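Local coordinates for bifunctional enzyme cysn/cysc (Mycobacterium tuberculosis, PDB 4BZP), which phosphorylates adenylyl sulfate (APS) on its 3'-hydroxyl at the expense of ATP, acting as the APS kinase of the bacterium's sulfate-activating complex, at residues 27-31 with 32-36; 37-41 with 42-46; 111-114 with 115-119. One frame throughout, in Å; residues are numbered along the deposited sequence.

Interaction 1: residues 27-31 with 32-36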
loop_
_atom_site.group_PDB
_atom_site.type_symbol
_atom_site.label_atom_id
_atom_site.label_comp_id
_atom_site.label_asym_id
_atom_site.label_seq_id
_atom_site.Cartn_x
_atom_site.Cartn_y
_atom_site.Cartn_z
ATOM N N ARG A 27 19.435 -2.633 -4.973
ATOM C CA ARG A 27 20.148 -3.198 -6.128
ATOM C C ARG A 27 20.897 -4.445 -5.727
ATOM O O ARG A 27 20.865 -5.461 -6.467
ATOM C CB ARG A 27 21.078 -2.160 -6.746
ATOM C CG ARG A 27 20.337 -1.017 -7.436
ATOM C CD ARG A 27 21.144 -0.083 -8.328
ATOM N NE ARG A 27 22.075 0.723 -7.548
ATOM C CZ ARG A 27 21.767 1.897 -6.997
ATOM N NH1 ARG A 27 20.550 2.397 -7.145
ATOM N NH2 ARG A 27 22.654 2.538 -6.304
ATOM N N LYS A 28 21.629 -4.389 -4.616
ATOM C CA LYS A 28 22.415 -5.562 -4.175
ATOM C C LYS A 28 21.526 -6.763 -3.972
ATOM O O LYS A 28 21.887 -7.896 -4.351
ATOM C CB LYS A 28 23.211 -5.272 -2.903
ATOM C CG LYS A 28 24.444 -4.398 -3.090
ATOM C CD LYS A 28 25.083 -4.137 -1.763
ATOM C CE LYS A 28 26.281 -3.219 -1.804
ATOM N NZ LYS A 28 27.408 -3.922 -2.508
ATOM N N LEU A 29 20.352 -6.581 -3.389
ATOM C CA LEU A 29 19.414 -7.677 -3.131
ATOM C C LEU A 29 18.749 -8.168 -4.408
ATOM O O LEU A 29 18.621 -9.390 -4.615
ATOM C CB LEU A 29 18.364 -7.212 -2.077
ATOM C CG LEU A 29 18.842 -6.985 -0.649
ATOM C CD1 LEU A 29 17.760 -6.415 0.278
ATOM C CD2 LEU A 29 19.415 -8.247 -0.001
ATOM N N LEU A 30 18.341 -7.269 -5.267
ATOM C CA LEU A 30 17.728 -7.656 -6.558
ATOM C C LEU A 30 18.747 -8.401 -7.420
ATOM O O LEU A 30 18.334 -9.384 -8.091
ATOM C CB LEU A 30 17.161 -6.462 -7.272
ATOM C CG LEU A 30 15.886 -5.836 -6.677
ATOM C CD1 LEU A 30 15.592 -4.526 -7.393
ATOM C CD2 LEU A 30 14.685 -6.763 -6.721
ATOM N N GLU A 31 20.042 -8.054 -7.365
ATOM C CA GLU A 31 21.099 -8.827 -8.076
ATOM C C GLU A 31 21.095 -10.311 -7.632
ATOM O O GLU A 31 21.472 -11.202 -8.428
ATOM C CB GLU A 31 22.520 -8.289 -7.806
ATOM C CG GLU A 31 22.928 -7.018 -8.556
ATOM C CD GLU A 31 24.240 -6.393 -8.089
ATOM O OE1 GLU A 31 24.936 -6.937 -7.180
ATOM O OE2 GLU A 31 24.584 -5.311 -8.634
ATOM N N LYS A 32 20.745 -10.584 -6.386
ATOM C CA LYS A 32 20.638 -11.952 -5.824
ATOM C C LYS A 32 19.241 -12.580 -5.962
ATOM O O LYS A 32 18.997 -13.633 -5.409
ATOM C CB LYS A 32 21.027 -11.969 -4.357
ATOM C CG LYS A 32 22.383 -11.372 -4.050
ATOM C CD LYS A 32 22.737 -11.590 -2.598
ATOM C CE LYS A 32 23.859 -10.690 -2.074
ATOM N NZ LYS A 32 23.405 -9.917 -0.885
ATOM N N GLY A 33 18.346 -11.904 -6.657
ATOM C CA GLY A 33 16.969 -12.421 -6.831
ATOM C C GLY A 33 16.110 -12.276 -5.570
ATOM O O GLY A 33 15.095 -12.981 -5.421
ATOM N N ILE A 34 16.479 -11.378 -4.631
ATOM C CA ILE A 34 15.720 -11.196 -3.399
ATOM C C ILE A 34 14.870 -9.967 -3.664
ATOM O O ILE A 34 15.384 -8.946 -4.130
ATOM C CB ILE A 34 16.638 -10.936 -2.178
ATOM C CG1 ILE A 34 17.428 -12.233 -1.883
ATOM C CG2 ILE A 34 15.867 -10.425 -0.992
ATOM C CD1 ILE A 34 18.467 -12.051 -0.811
ATOM N N SER A 35 13.586 -10.091 -3.388
ATOM C CA SER A 35 12.650 -9.052 -3.670
ATOM C C SER A 35 12.907 -7.960 -2.633
ATOM O O SER A 35 12.886 -8.222 -1.444
ATOM C CB SER A 35 11.232 -9.559 -3.518
ATOM O OG SER A 35 10.346 -8.702 -4.188
ATOM N N ALA A 36 13.312 -6.814 -3.123
ATOM C CA ALA A 36 13.442 -5.609 -2.290
ATOM C C ALA A 36 12.720 -4.493 -2.963
ATOM O O ALA A 36 12.559 -4.496 -4.199
ATOM C CB ALA A 36 14.920 -5.302 -2.084
#
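The carbonyl oxygen of L29 takes two backbone N-H groups from the chain beyond its helix: a sound bond from I34 N at 2.9 Å and a weak, bent one from K32 N. Together with the bond from G33 N to L30 O, also 2.9 Å, this forms a Schellman motif, the turn that ends helix 18-31. G33 is its C-prime residue; its positive phi of 75° is easily adopted by glycine, which has no side chain to strain. Both sound donors stand above the carbonyl planes they approach, consistent with a chain that turns back at the helix end.

Apolar groups follow the same reversal. A36 CB, a methyl small enough for a buried place at the start of strand 36-38, lies 3.9 Å from L29 CD1, and I34 CD1 comes up to L29 CD2 as the two side chains cross. L30 brings its CD2 methyl to within 3.5 Å of I34 O. K28 points its amine elsewhere, to a salt bridge with D162, while its carbonyl is brushed by the K32 aliphatic chain. With CG anti to its own carbonyl carbon (chi1 -53°), K32 sets that CG 3.5 Å from K28 O.

Interaction 2: residues 37-41 with 42-46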
loop_
_atom_site.group_PDB
_atom_site.type_symbol
_atom_site.label_atom_id
_atom_site.label_comp_id
_atom_site.label_asym_id
_atom_site.label_seq_id
_atom_site.Cartn_x
_atom_site.Cartn_y
_atom_site.Cartn_z
ATOM N N TYR A 37 12.289 -3.521 -2.171
ATOM C CA TYR A 37 11.523 -2.411 -2.680
ATOM C C TYR A 37 11.759 -1.191 -1.842
ATOM O O TYR A 37 11.600 -1.246 -0.628
ATOM C CB TYR A 37 10.041 -2.762 -2.593
ATOM C CG TYR A 37 9.148 -1.740 -3.237
ATOM C CD1 TYR A 37 8.933 -1.753 -4.611
ATOM C CD2 TYR A 37 8.545 -0.753 -2.488
ATOM C CE1 TYR A 37 8.099 -0.809 -5.206
ATOM C CE2 TYR A 37 7.753 0.191 -3.061
ATOM C CZ TYR A 37 7.508 0.132 -4.405
ATOM O OH TYR A 37 6.703 1.062 -4.974
ATOM N N VAL A 38 12.085 -0.098 -2.505
ATOM C CA VAL A 38 12.290 1.187 -1.844
ATOM C C VAL A 38 10.985 1.924 -1.845
ATOM O O VAL A 38 10.454 2.274 -2.920
ATOM C CB VAL A 38 13.401 2.039 -2.502
ATOM C CG1 VAL A 38 13.493 3.397 -1.819
ATOM C CG2 VAL A 38 14.721 1.300 -2.443
ATOM N N LEU A 39 10.422 2.119 -0.664
ATOM C CA LEU A 39 9.162 2.784 -0.450
ATOM C C LEU A 39 9.426 4.197 0.016
ATOM O O LEU A 39 9.790 4.440 1.178
ATOM C CB LEU A 39 8.358 1.980 0.571
ATOM C CG LEU A 39 6.984 2.573 0.903
ATOM C CD1 LEU A 39 6.069 2.474 -0.280
ATOM C CD2 LEU A 39 6.397 1.880 2.112
ATOM N N ASP A 40 9.276 5.110 -0.929
ATOM C CA ASP A 40 9.641 6.516 -0.670
ATOM C C ASP A 40 8.343 7.334 -0.668
ATOM O O ASP A 40 7.577 7.331 -1.639
ATOM C CB ASP A 40 10.650 7.009 -1.711
ATOM C CG ASP A 40 11.297 8.372 -1.339
ATOM O OD1 ASP A 40 10.611 9.273 -0.846
ATOM O OD2 ASP A 40 12.521 8.536 -1.546
ATOM N N GLY A 41 8.133 7.992 0.453
ATOM C CA GLY A 41 6.976 8.875 0.647
ATOM C C GLY A 41 6.838 9.947 -0.428
ATOM O O GLY A 41 5.721 10.346 -0.776
ATOM N N ASP A 42 7.945 10.446 -0.960
ATOM C CA ASP A 42 7.840 11.481 -1.990
ATOM C C ASP A 42 7.078 10.938 -3.201
ATOM O O ASP A 42 6.197 11.647 -3.737
ATOM C CB ASP A 42 9.213 12.026 -2.394
ATOM C CG ASP A 42 9.810 12.950 -1.332
ATOM O OD1 ASP A 42 9.108 13.287 -0.356
ATOM O OD2 ASP A 42 10.989 13.375 -1.500
ATOM N N ASN A 43 7.348 9.677 -3.561
ATOM C CA ASN A 43 6.648 8.965 -4.625
ATOM C C ASN A 43 5.135 8.786 -4.282
ATOM O O ASN A 43 4.265 9.052 -5.098
ATOM C CB ASN A 43 7.329 7.592 -4.886
ATOM C CG ASN A 43 8.765 7.723 -5.442
ATOM O OD1 ASN A 43 9.059 8.649 -6.184
ATOM N ND2 ASN A 43 9.644 6.776 -5.105
ATOM N N LEU A 44 4.854 8.438 -3.059
ATOM C CA LEU A 44 3.460 8.147 -2.628
ATOM C C LEU A 44 2.601 9.401 -2.538
ATOM O O LEU A 44 1.402 9.369 -2.693
ATOM C CB LEU A 44 3.462 7.531 -1.248
ATOM C CG LEU A 44 3.875 6.105 -0.883
ATOM C CD1 LEU A 44 3.496 5.817 0.557
ATOM C CD2 LEU A 44 3.215 5.110 -1.802
ATOM N N ARG A 45 3.224 10.525 -2.248
ATOM C CA ARG A 45 2.446 11.770 -2.155
ATOM C C ARG A 45 1.755 12.173 -3.463
ATOM O O ARG A 45 0.829 12.974 -3.429
ATOM C CB ARG A 45 3.317 12.909 -1.610
ATOM C CG ARG A 45 3.405 12.869 -0.095
ATOM C CD ARG A 45 4.293 14.001 0.402
ATOM N NE ARG A 45 4.283 14.176 1.850
ATOM C CZ ARG A 45 3.340 14.825 2.531
ATOM N NH1 ARG A 45 2.263 15.337 1.899
ATOM N NH2 ARG A 45 3.483 14.998 3.844
ATOM N N HIS A 46 2.179 11.629 -4.579
ATOM C CA HIS A 46 1.557 11.956 -5.863
ATOM C C HIS A 46 0.258 11.128 -6.119
ATOM O O HIS A 46 -0.565 11.475 -6.953
ATOM C CB HIS A 46 2.548 11.676 -7.004
ATOM C CG HIS A 46 3.878 12.348 -6.827
ATOM N ND1 HIS A 46 4.002 13.707 -6.612
ATOM C CD2 HIS A 46 5.138 11.847 -6.821
ATOM C CE1 HIS A 46 5.280 14.012 -6.483
ATOM N NE2 HIS A 46 5.991 12.904 -6.612
HETATM O O HOH W 1 8.595 4.273 -3.537
#
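Between D40 and D42 the contact is a helix cap: D40, the N-cap residue, accepts D42 N on OD1 at 2.9 Å, the donor nitrogen meeting OD1 on the anti side, 21° out of the carboxylate plane. CG lies anti to the D40 backbone nitrogen (chi1 -168°), which swings OD1 over the first turn. Aspartate suits this place, since its short acid accepts an N-H that the turn leaves without a carbonyl. The D42 carboxylate lies nearby, OD2 to D40 OD1 4.2 Å, the two carboxylate planes 36° apart.

Backbone bonds complete the turn. D40 O receives L44 N at 3.3 Å and, weakly, N43 N; R45 N reaches G41 O at 2.9 Å. One water donates to V38 O and accepts from D40 N and from N43 ND2, 3.1 Å away, so the water links the asparagine amide of the helix to the strand end.

Apolar contact is limited to L39 CD1 against L44 CD2, two leucines crossing at an angle. They pack with L66 of helix 56-75 and with L72 of the second subunit, so the turn leading from strand 36-38 into helix 41-44 packs on helix 56-75 and takes part in the contact with the second subunit.

Interaction 3: residues 111-114 with 115-119. With EDO (1,2-ethanediol), chain F.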
loop_
_atom_site.group_PDB
_atom_site.type_symbol
_atom_site.label_atom_id
_atom_site.label_comp_id
_atom_site.label_asym_id
_atom_site.label_seq_id
_atom_site.Cartn_x
_atom_site.Cartn_y
_atom_site.Cartn_z
ATOM N N CYS A 111 20.988 7.152 9.939
ATOM C CA CYS A 111 22.037 7.737 9.128
ATOM C C CYS A 111 22.531 8.933 9.879
ATOM O O CYS A 111 22.014 10.063 9.732
ATOM C CB CYS A 111 21.479 8.114 7.748
ATOM S SG CYS A 111 21.007 6.640 6.786
ATOM N N ASP A 112 23.527 8.708 10.710
ATOM C CA ASP A 112 24.087 9.717 11.637
ATOM C C ASP A 112 25.191 10.516 10.996
ATOM O O ASP A 112 26.389 10.301 11.234
ATOM C CB ASP A 112 24.570 9.091 12.922
ATOM C CG ASP A 112 24.942 10.131 14.005
ATOM O OD1 ASP A 112 24.684 11.332 13.808
ATOM O OD2 ASP A 112 25.421 9.646 15.069
ATOM N N THR A 113 24.781 11.434 10.130
ATOM C CA THR A 113 25.665 12.407 9.482
ATOM C C THR A 113 25.328 13.777 10.035
ATOM O O THR A 113 24.144 14.149 10.060
ATOM C CB THR A 113 25.436 12.334 7.942
ATOM O OG1 THR A 113 25.766 11.010 7.448
ATOM C CG2 THR A 113 26.282 13.359 7.206
ATOM N N PRO A 114 26.334 14.504 10.512
ATOM C CA PRO A 114 26.074 15.820 11.108
ATOM C C PRO A 114 25.471 16.806 10.127
ATOM O O PRO A 114 25.699 16.691 8.912
ATOM C CB PRO A 114 27.465 16.312 11.530
ATOM C CG PRO A 114 28.443 15.324 11.204
ATOM C CD PRO A 114 27.775 14.189 10.438
ATOM N N LEU A 115 24.706 17.761 10.628
ATOM C CA LEU A 115 24.147 18.791 9.847
ATOM C C LEU A 115 25.161 19.416 8.879
ATOM O O LEU A 115 24.820 19.642 7.726
ATOM C CB LEU A 115 23.570 19.880 10.749
ATOM C CG LEU A 115 22.948 21.115 10.061
ATOM C CD1 LEU A 115 21.722 20.727 9.287
ATOM C CD2 LEU A 115 22.542 22.148 11.111
ATOM N N GLN A 116 26.320 19.812 9.357
ATOM C CA GLN A 116 27.304 20.475 8.506
ATOM C C GLN A 116 27.651 19.653 7.290
ATOM O O GLN A 116 27.814 20.207 6.196
ATOM C CB GLN A 116 28.583 20.808 9.302
ATOM C CG GLN A 116 28.453 22.065 10.151
ATOM C CD GLN A 116 29.808 22.617 10.560
ATOM O OE1 GLN A 116 30.852 22.182 10.057
ATOM N NE2 GLN A 116 29.803 23.571 11.469
ATOM N N ASP A 117 27.781 18.354 7.493
ATOM C CA ASP A 117 28.125 17.480 6.383
ATOM C C ASP A 117 26.917 17.370 5.453
ATOM O O ASP A 117 27.048 17.347 4.220
ATOM C CB ASP A 117 28.517 16.069 6.826
ATOM C CG ASP A 117 29.793 15.946 7.586
ATOM O OD1 ASP A 117 30.553 16.905 7.665
ATOM O OD2 ASP A 117 30.040 14.758 8.069
ATOM N N CYS A 118 25.713 17.218 5.998
ATOM C CA CYS A 118 24.507 17.136 5.144
ATOM C C CYS A 118 24.306 18.373 4.307
ATOM O O CYS A 118 23.930 18.292 3.120
ATOM C CB CYS A 118 23.267 16.949 6.022
ATOM S SG CYS A 118 23.148 15.348 6.907
ATOM N N GLU A 119 24.521 19.515 4.937
ATOM C CA GLU A 119 24.386 20.786 4.244
ATOM C C GLU A 119 25.455 20.957 3.168
ATOM O O GLU A 119 25.139 21.525 2.102
ATOM C CB GLU A 119 24.383 21.952 5.226
ATOM C CG GLU A 119 24.154 23.279 4.515
ATOM C CD GLU A 119 23.632 24.354 5.431
ATOM O OE1 GLU A 119 23.751 24.233 6.654
ATOM O OE2 GLU A 119 23.045 25.331 4.890
HETATM C C1 EDO F . 22.550 14.356 12.825
HETATM O O1 EDO F . 22.968 13.136 12.257
HETATM C C2 EDO F . 21.275 13.980 13.513
HETATM O O2 EDO F . 21.532 14.207 14.869
#
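P114 O is held by C118 N, a sound bond of 3.0 Å, with a weak second one from D117 N. P114 is the N-cap residue of helix 115-121. Proline, having no N-H to donate and a phi restrained by its ring, suits this position, where only its carbonyl need join the helix.

Before it, D112 centres an inverse gamma turn, its carboxylate held by salt bridges to R147 and R154. A 1,2-ethanediol, probably from the crystallisation liquor, places O1 2.7 Å from T113 O and 2.9 Å from D112 OD1.

T113 and P114 make the packing. T113 OG1 bonds to S16 O of the ADP pocket, and with CG2 anti to the backbone nitrogen (chi1 -61° for OG1) the methyl faces the helix, CG2 lying 3.5 Å from D117 CB and 3.7 Å from C118 SG. A beta-branched threonine thus serves both sides. The D117 carboxylate lies beside the proline ring, OD2 3.3 Å from P114 CD. Residues 111-119 carry the chain from strand 106-111 of the parallel sheet into helix 115-121, with C118 packing on S16 and, together with L115, on Y127 of helix 126-131.

All three contacts are local turns at helix ends, in order along one P-loop kinase chain. Interactions 1 and 2 adjoin in sequence: 27-36 closes helix 18-31 and leads into strand 36-38, an outermost strand of the parallel sheet, and 37-46 leaves that strand for helix 41-44; their centres lie about 19 Å apart. Interaction 3 follows strand 106-111, on the other side of central strand 6-11, its centre about 23 Å from that of interaction 2 and about 28 Å from that of interaction 1. The turns of interactions 2 and 3 thus follow strands and lie near ADP, as is usual in P-loop folds, D40 and T113 side chains being about 7 and 6 Å from it, whereas interaction 1 is structural packing farther out.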